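Local coordinates for double stranded RNA binding protein A (Xenopus laevis, PDB 1DI2) that binds double-stranded RNA through its second double-stranded RNA-binding domain, at residues 4-9 / 18-23; 35-40 / 44-49. The protein carries 1 engineered substitution. All coordinates share one frame; numbering follows the deposited sequence. Where two conformers were deposited one is given.

Interaction 1: residues 4-9 / 18-23; sequences GSLQEL and PEYTVA
Leu6 of helix 2-13 meets Pro18, just before strand 19-26, and Tyr20 within it, a packing of the N-terminal helix against the sheet that belongs to the alpha-beta-beta-beta-alpha fold of the double-stranded RNA-binding domain. The tight part centres on Leu6. Its side chain and the Pro18 ring run alongside in opposing senses, an apolar packing with the branch carbon Leu6 CG 3.7 Å from Pro18 CG and Leu6 CD2 3.9 Å from the same ring carbon. With CG anti to the backbone N (chi1 176°), the leucine reaches out from the helix and brings CD2 within touch of both the proline and the tyrosine hydroxyl. Leu6 also packs on Leu63 and Leu64 of helix 52-68 and on Cys38 of the middle strand, which makes it a buried residue of the core between helices and sheet.

The contact thins out toward Gln7. Its backbone is the part nearest the proline, Gln7 CA lying 4.4 Å from Pro18 CD, while Gln7 CB stays 4.8 Å from Pro18 CD and the chain beyond leads on to an exposed amide. Tyr20 starts further along the strand, but its ring extends back to the helix and also forms a cation-pi contact with Lys56. Leu6 CD2 approaches this ring obliquely at its phenolic end, 3.5 Å from Tyr20 OH and 4.4 Å from Tyr20 CZ.

Interaction 2: residues 35-40 / 44-49; sequences TITCRV and VETGSG
Strands 35-40 and 44-49 run antiparallel, their axes 4.5 Å apart at closest approach and their directions 155° from one another, and two hydrogen-bonded pairs alternate with three non-hydrogen-bonded ones. In the pair Ile36-Gly47, Ile36 N donates to Gly47 O at 2.7 Å and Gly47 N returns a bond to Ile36 O. Cys38 and Glu45 repeat the pattern, with Cys38 N 2.7 Å from Glu45 O in a nearly straight bond (N-H...O 172°). From the non-hydrogen-bonded positions CA-H groups add weaker contacts to the same carbonyls, such as Thr37 CA to Glu45 O at 3.3 Å.

The two strands form the second beta hairpin of the domain's three-stranded sheet. Thr35, Thr37 and Arg39 share one face with Val44, Thr46 and Ser48. Arg39 runs alongside Val44 in the same direction, its chain stretched out as far as NE, and lays one face of its guanidinium over the valine methyls, with Val44 CG1 3.8 Å from the plane beneath its centre and Val44 CG2 3.3 Å from Arg39 NH1. Thr37 CG2 touches Val44 CG1 at 3.8 Å.

The opposite face bears Ile36 and Cys38, buried against helix 52-68. Gly47, paired with Ile36, adds no side chain to that face. Glu45 also starts there, but its chain turns away (chi2 -59°) and the carboxylate folds back on its own strand, where the anti lone pair of Glu45 OE2 accepts Thr46 N at 2.8 Å.

How the interactions relate
From the N terminus, the chain runs through helix 2-13 and a short connection into strand 19-26; interaction 1 closes this loop by bringing the strand's beginning back to the helix. Strand 33-40 follows, then a tight turn, and interaction 2 closes the second hairpin with strand 43-49. The two contacts therefore come in series, neither nesting nor crossing. They meet at the middle strand, where Thr21 O lies 2.7 Å from Thr37 N, a probable hydrogen bond, and Leu6 CD2 packs 3.5 Å from Cys38 SG. Helix 52-68 comes last and covers Leu6 and Cys38 alike through Leu63, tying both contacts into one core.

Interaction 1: residues 4-9 / 18-23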
ATOM      1  N   GLY E   4      -7.522  -5.628  13.127  1.00 14.14           N
ATOM      2  CA  GLY E   4      -8.478  -6.616  13.592  1.00 13.45           C
ATOM      3  C   GLY E   4      -7.922  -7.537  14.663  1.00 16.59           C
ATOM      4  O   GLY E   4      -8.600  -7.856  15.648  1.00 16.85           O
ATOM      5  N   SER E   5      -6.683  -7.979  14.473  1.00 15.72           N
ATOM      6  CA  SER E   5      -6.061  -8.867  15.444  1.00 19.77           C
ATOM      7  C   SER E   5      -5.875  -8.170  16.787  1.00 17.80           C
ATOM      8  O   SER E   5      -6.046  -8.789  17.837  1.00 17.73           O
ATOM      9  CB  SER E   5      -4.721  -9.374  14.915  1.00 19.05           C
ATOM     10  OG  SER E   5      -4.920 -10.245  13.816  1.00 23.70           O
ATOM     11  N   LEU E   6      -5.545  -6.886  16.752  1.00 14.37           N
ATOM     12  CA  LEU E   6      -5.358  -6.133  17.982  1.00 17.73           C
ATOM     13  C   LEU E   6      -6.699  -5.969  18.713  1.00 19.41           C
ATOM     14  O   LEU E   6      -6.775  -6.111  19.937  1.00 20.45           O
ATOM     15  CB  LEU E   6      -4.753  -4.759  17.683  1.00 15.30           C
ATOM     16  CG  LEU E   6      -4.613  -3.870  18.926  1.00 13.30           C
ATOM     17  CD1 LEU E   6      -3.710  -4.562  19.940  1.00 15.13           C
ATOM     18  CD2 LEU E   6      -4.019  -2.529  18.546  1.00 11.23           C
ATOM     19  N   GLN E   7      -7.764  -5.686  17.962  1.00 18.44           N
ATOM     20  CA  GLN E   7      -9.081  -5.521  18.578  1.00 18.16           C
ATOM     21  C   GLN E   7      -9.507  -6.802  19.285  1.00 18.49           C
ATOM     22  O   GLN E   7     -10.010  -6.757  20.417  1.00 16.92           O
ATOM     23  CB  GLN E   7     -10.143  -5.146  17.533  1.00 15.43           C
ATOM     24  CG  GLN E   7     -11.549  -5.047  18.108  1.00 15.95           C
ATOM     25  CD  GLN E   7     -12.570  -4.519  17.110  1.00 18.74           C
ATOM     26  OE1 GLN E   7     -12.439  -3.403  16.603  1.00 17.90           O
ATOM     27  NE2 GLN E   7     -13.596  -5.316  16.830  1.00 16.74           N
ATOM     28  N   GLU E   8      -9.305  -7.941  18.617  1.00 16.20           N
ATOM     29  CA  GLU E   8      -9.677  -9.238  19.181  1.00 19.26           C
ATOM     30  C   GLU E   8      -8.902  -9.544  20.448  1.00 20.14           C
ATOM     31  O   GLU E   8      -9.456 -10.102  21.406  1.00 18.73           O
ATOM     32  CB  GLU E   8      -9.470 -10.334  18.135  1.00 16.34           C
ATOM     33  CG  GLU E   8     -10.581 -10.375  17.087  1.00 17.58           C
ATOM     34  CD  GLU E   8     -10.272 -11.325  15.953  1.00 22.24           C
ATOM     35  OE1 GLU E   8      -9.859 -12.470  16.227  1.00 23.58           O
ATOM     36  OE2 GLU E   8     -10.455 -10.924  14.788  1.00 21.67           O
ATOM     37  N   LEU E   9      -7.618  -9.195  20.439  1.00 18.95           N
ATOM     38  CA  LEU E   9      -6.763  -9.385  21.606  1.00 18.68           C
ATOM     39  C   LEU E   9      -7.388  -8.640  22.782  1.00 18.12           C
ATOM     40  O   LEU E   9      -7.646  -9.228  23.840  1.00 19.01           O
ATOM     41  CB  LEU E   9      -5.366  -8.814  21.332  1.00 18.48           C
ATOM     42  CG  LEU E   9      -4.360  -8.830  22.489  1.00 18.14           C
ATOM     43  CD1 LEU E   9      -4.107 -10.266  22.903  1.00 19.75           C
ATOM     44  CD2 LEU E   9      -3.045  -8.156  22.065  1.00 21.74           C
ATOM     45  N   PRO E  18      -8.854  -0.504  21.518  1.00 16.74           N
ATOM     46  CA  PRO E  18      -7.765   0.375  21.096  1.00 17.42           C
ATOM     47  C   PRO E  18      -8.246   1.754  20.640  1.00 19.77           C
ATOM     48  O   PRO E  18      -9.313   1.891  20.038  1.00 16.64           O
ATOM     49  CB  PRO E  18      -7.131  -0.406  19.944  1.00 19.48           C
ATOM     50  CG  PRO E  18      -7.363  -1.837  20.364  1.00 20.75           C
ATOM     51  CD  PRO E  18      -8.827  -1.747  20.729  1.00 18.20           C
ATOM     52  N   GLU E  19      -7.451   2.774  20.936  1.00 19.55           N
ATOM     53  CA  GLU E  19      -7.780   4.126  20.514  1.00 23.89           C
ATOM     54  C   GLU E  19      -6.725   4.614  19.528  1.00 21.95           C
ATOM     55  O   GLU E  19      -5.527   4.535  19.803  1.00 21.15           O
ATOM     56  CB  GLU E  19      -7.823   5.084  21.701  1.00 27.94           C
ATOM     57  CG  GLU E  19      -8.798   4.692  22.791  1.00 34.90           C
ATOM     58  CD  GLU E  19      -8.847   5.720  23.902  1.00 41.59           C
ATOM     59  OE1 GLU E  19      -7.823   6.404  24.118  1.00 45.54           O
ATOM     60  OE2 GLU E  19      -9.893   5.828  24.577  1.00 48.39           O
ATOM     61  N   TYR E  20      -7.176   5.109  18.378  1.00 20.28           N
ATOM     62  CA  TYR E  20      -6.258   5.620  17.365  1.00 19.89           C
ATOM     63  C   TYR E  20      -6.436   7.128  17.193  1.00 20.30           C
ATOM     64  O   TYR E  20      -7.557   7.624  17.081  1.00 21.52           O
ATOM     65  CB  TYR E  20      -6.473   4.922  16.015  1.00 16.73           C
ATOM     66  CG  TYR E  20      -6.254   3.423  16.039  1.00 16.69           C
ATOM     67  CD1 TYR E  20      -7.278   2.546  16.429  1.00 13.26           C
ATOM     68  CD2 TYR E  20      -5.033   2.877  15.658  1.00 15.62           C
ATOM     69  CE1 TYR E  20      -7.081   1.154  16.420  1.00 18.52           C
ATOM     70  CE2 TYR E  20      -4.827   1.502  15.647  1.00 14.99           C
ATOM     71  CZ  TYR E  20      -5.845   0.643  16.025  1.00 19.68           C
ATOM     72  OH  TYR E  20      -5.617  -0.712  15.990  1.00 20.91           O
ATOM     73  N   THR E  21      -5.320   7.842  17.162  1.00 18.97           N
ATOM     74  CA  THR E  21      -5.328   9.291  17.024  1.00 20.25           C
ATOM     75  C   THR E  21      -4.261   9.756  16.025  1.00 21.89           C
ATOM     76  O   THR E  21      -3.174   9.178  15.957  1.00 19.45           O
ATOM     77  CB  THR E  21      -5.061   9.954  18.393  1.00 21.68           C
ATOM     78  OG1 THR E  21      -3.794   9.521  18.888  1.00 28.86           O
ATOM     79  CG2 THR E  21      -6.104   9.538  19.416  1.00 25.24           C
ATOM     80  N   VAL E  22      -4.579  10.796  15.253  1.00 19.09           N
ATOM     81  CA  VAL E  22      -3.632  11.332  14.282  1.00 19.14           C
ATOM     82  C   VAL E  22      -2.667  12.241  15.037  1.00 18.73           C
ATOM     83  O   VAL E  22      -3.064  13.275  15.582  1.00 22.28           O
ATOM     84  CB  VAL E  22      -4.342  12.142  13.194  1.00 22.15           C
ATOM     85  CG1 VAL E  22      -3.311  12.697  12.202  1.00 24.19           C
ATOM     86  CG2 VAL E  22      -5.364  11.257  12.487  1.00 18.81           C
ATOM     87  N   ALA E  23      -1.404  11.834  15.066  1.00 17.13           N
ATOM     88  CA  ALA E  23      -0.356  12.564  15.765  1.00 17.97           C
ATOM     89  C   ALA E  23       0.349  13.577  14.879  1.00 19.38           C
ATOM     90  O   ALA E  23       0.930  14.543  15.368  1.00 20.94           O
ATOM     91  CB  ALA E  23       0.655  11.576  16.326  1.00 14.98           C
TER

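Interaction 2: residues 35-40 / 44-49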
ATOM      1  N   THR E  35       1.005  10.164  10.660  1.00 18.72           N
ATOM      2  CA  THR E  35       1.496   9.419  11.802  1.00 20.38           C
ATOM      3  C   THR E  35       0.303   9.236  12.728  1.00 18.74           C
ATOM      4  O   THR E  35      -0.399  10.196  13.053  1.00 19.66           O
ATOM      5  CB  THR E  35       2.632  10.163  12.523  1.00 21.71           C
ATOM      6  OG1 THR E  35       3.739  10.312  11.628  1.00 23.41           O
ATOM      7  CG2 THR E  35       3.095   9.362  13.737  1.00 24.86           C
ATOM      8  N   ILE E  36       0.056   7.991  13.113  1.00 16.77           N
ATOM      9  CA  ILE E  36      -1.060   7.673  13.987  1.00 15.88           C
ATOM     10  C   ILE E  36      -0.554   7.010  15.252  1.00 17.18           C
ATOM     11  O   ILE E  36       0.372   6.211  15.203  1.00 17.45           O
ATOM     12  CB  ILE E  36      -2.050   6.732  13.262  1.00 17.13           C
ATOM     13  CG1 ILE E  36      -2.769   7.529  12.168  1.00 21.92           C
ATOM     14  CG2 ILE E  36      -3.027   6.074  14.268  1.00 13.03           C
ATOM     15  CD1 ILE E  36      -3.852   6.761  11.443  1.00 27.28           C
ATOM     16  N   THR E  37      -1.137   7.383  16.386  1.00 16.86           N
ATOM     17  CA  THR E  37      -0.755   6.794  17.658  1.00 16.70           C
ATOM     18  C   THR E  37      -1.824   5.770  18.054  1.00 19.84           C
ATOM     19  O   THR E  37      -3.032   6.039  17.972  1.00 18.96           O
ATOM     20  CB  THR E  37      -0.632   7.870  18.779  1.00 19.84           C
ATOM     21  OG1 THR E  37       0.431   8.778  18.463  1.00 23.07           O
ATOM     22  CG2 THR E  37      -0.308   7.216  20.138  1.00 22.26           C
ATOM     23  N   CYS E  38      -1.371   4.587  18.453  1.00 16.78           N
ATOM     24  CA  CYS E  38      -2.280   3.531  18.877  1.00 18.16           C
ATOM     25  C   CYS E  38      -2.085   3.280  20.372  1.00 17.86           C
ATOM     26  O   CYS E  38      -0.992   2.923  20.809  1.00 17.17           O
ATOM     27  CB  CYS E  38      -2.013   2.232  18.115  1.00 17.64           C
ATOM     28  SG  CYS E  38      -2.998   0.820  18.743  1.00 21.21           S
ATOM     29  N   ARG E  39      -3.147   3.487  21.143  1.00 18.76           N
ATOM     30  CA  ARG E  39      -3.123   3.269  22.585  1.00 19.81           C
ATOM     31  C   ARG E  39      -4.123   2.210  23.004  1.00 19.58           C
ATOM     32  O   ARG E  39      -5.299   2.275  22.638  1.00 19.12           O
ATOM     33  CB  ARG E  39      -3.464   4.559  23.326  1.00 20.65           C
ATOM     34  CG  ARG E  39      -2.348   5.578  23.391  1.00 26.94           C
ATOM     35  CD  ARG E  39      -2.833   6.858  24.055  1.00 32.19           C
ATOM     36  NE  ARG E  39      -1.722   7.722  24.450  1.00 41.56           N
ATOM     37  CZ  ARG E  39      -0.988   7.551  25.548  1.00 40.68           C
ATOM     38  NH1 ARG E  39      -1.245   6.551  26.384  1.00 43.23           N
ATOM     39  NH2 ARG E  39       0.010   8.383  25.805  1.00 41.67           N
ATOM     40  N   VAL E  40      -3.639   1.236  23.764  1.00 15.57           N
ATOM     41  CA  VAL E  40      -4.507   0.196  24.291  1.00 16.34           C
ATOM     42  C   VAL E  40      -3.930  -0.356  25.587  1.00 16.98           C
ATOM     43  O   VAL E  40      -2.720  -0.599  25.678  1.00 17.75           O
ATOM     44  CB  VAL E  40      -4.729  -0.968  23.294  1.00 17.09           C
ATOM     45  CG1 VAL E  40      -3.455  -1.795  23.121  1.00 20.07           C
ATOM     46  CG2 VAL E  40      -5.871  -1.810  23.775  1.00 18.40           C
ATOM     47  N   VAL E  44       1.529   1.931  24.042  1.00 18.06           N
ATOM     48  CA  VAL E  44       1.424   3.117  23.226  1.00 18.64           C
ATOM     49  C   VAL E  44       2.446   2.953  22.116  1.00 22.61           C
ATOM     50  O   VAL E  44       3.627   2.716  22.383  1.00 20.52           O
ATOM     51  CB  VAL E  44       1.768   4.399  24.000  1.00 25.05           C
ATOM     52  CG1 VAL E  44       1.325   5.608  23.182  1.00 24.86           C
ATOM     53  CG2 VAL E  44       1.105   4.399  25.368  1.00 26.24           C
ATOM     54  N   GLU E  45       1.988   3.049  20.874  1.00 19.86           N
ATOM     55  CA  GLU E  45       2.878   2.939  19.730  1.00 20.23           C
ATOM     56  C   GLU E  45       2.487   3.914  18.635  1.00 21.74           C
ATOM     57  O   GLU E  45       1.344   4.359  18.558  1.00 16.40           O
ATOM     58  CB  GLU E  45       2.879   1.513  19.167  1.00 23.67           C
ATOM     59  CG  GLU E  45       4.069   0.665  19.588  1.00 30.26           C
ATOM     60  CD  GLU E  45       5.414   1.269  19.167  1.00 34.79           C
ATOM     61  OE1 GLU E  45       6.455   0.608  19.365  1.00 38.46           O
ATOM     62  OE2 GLU E  45       5.440   2.406  18.646  1.00 36.99           O
ATOM     63  N   THR E  46       3.450   4.241  17.787  1.00 20.82           N
ATOM     64  CA  THR E  46       3.198   5.164  16.697  1.00 21.40           C
ATOM     65  C   THR E  46       3.501   4.477  15.369  1.00 23.24           C
ATOM     66  O   THR E  46       4.381   3.613  15.284  1.00 24.24           O
ATOM     67  CB  THR E  46       4.085   6.396  16.807  1.00 24.05           C
ATOM     68  OG1 THR E  46       5.438   6.018  16.555  1.00 34.03           O
ATOM     69  CG2 THR E  46       3.994   6.987  18.204  1.00 25.48           C
ATOM     70  N   GLY E  47       2.744   4.851  14.343  1.00 17.80           N
ATOM     71  CA  GLY E  47       2.950   4.290  13.026  1.00 14.77           C
ATOM     72  C   GLY E  47       2.777   5.401  12.019  1.00 16.84           C
ATOM     73  O   GLY E  47       1.985   6.333  12.242  1.00 17.39           O
ATOM     74  N   SER E  48       3.500   5.315  10.903  0.50 16.95           N
ATOM     75  CA  SER E  48       3.419   6.334   9.859  0.50 18.48           C
ATOM     76  C   SER E  48       3.268   5.691   8.485  0.50 18.19           C
ATOM     77  O   SER E  48       3.633   4.531   8.287  0.50 19.56           O
ATOM     78  CB  SER E  48       4.674   7.216   9.873  0.50 19.22           C
ATOM     79  OG  SER E  48       5.844   6.434   9.704  0.50 23.04           O
ATOM     80  N   GLY E  49       2.719   6.451   7.544  1.00 19.01           N
ATOM     81  CA  GLY E  49       2.539   5.930   6.201  1.00 19.22           C
ATOM     82  C   GLY E  49       2.006   6.950   5.221  1.00 17.78           C
ATOM     83  O   GLY E  49       1.732   8.095   5.587  1.00 17.73           O
TER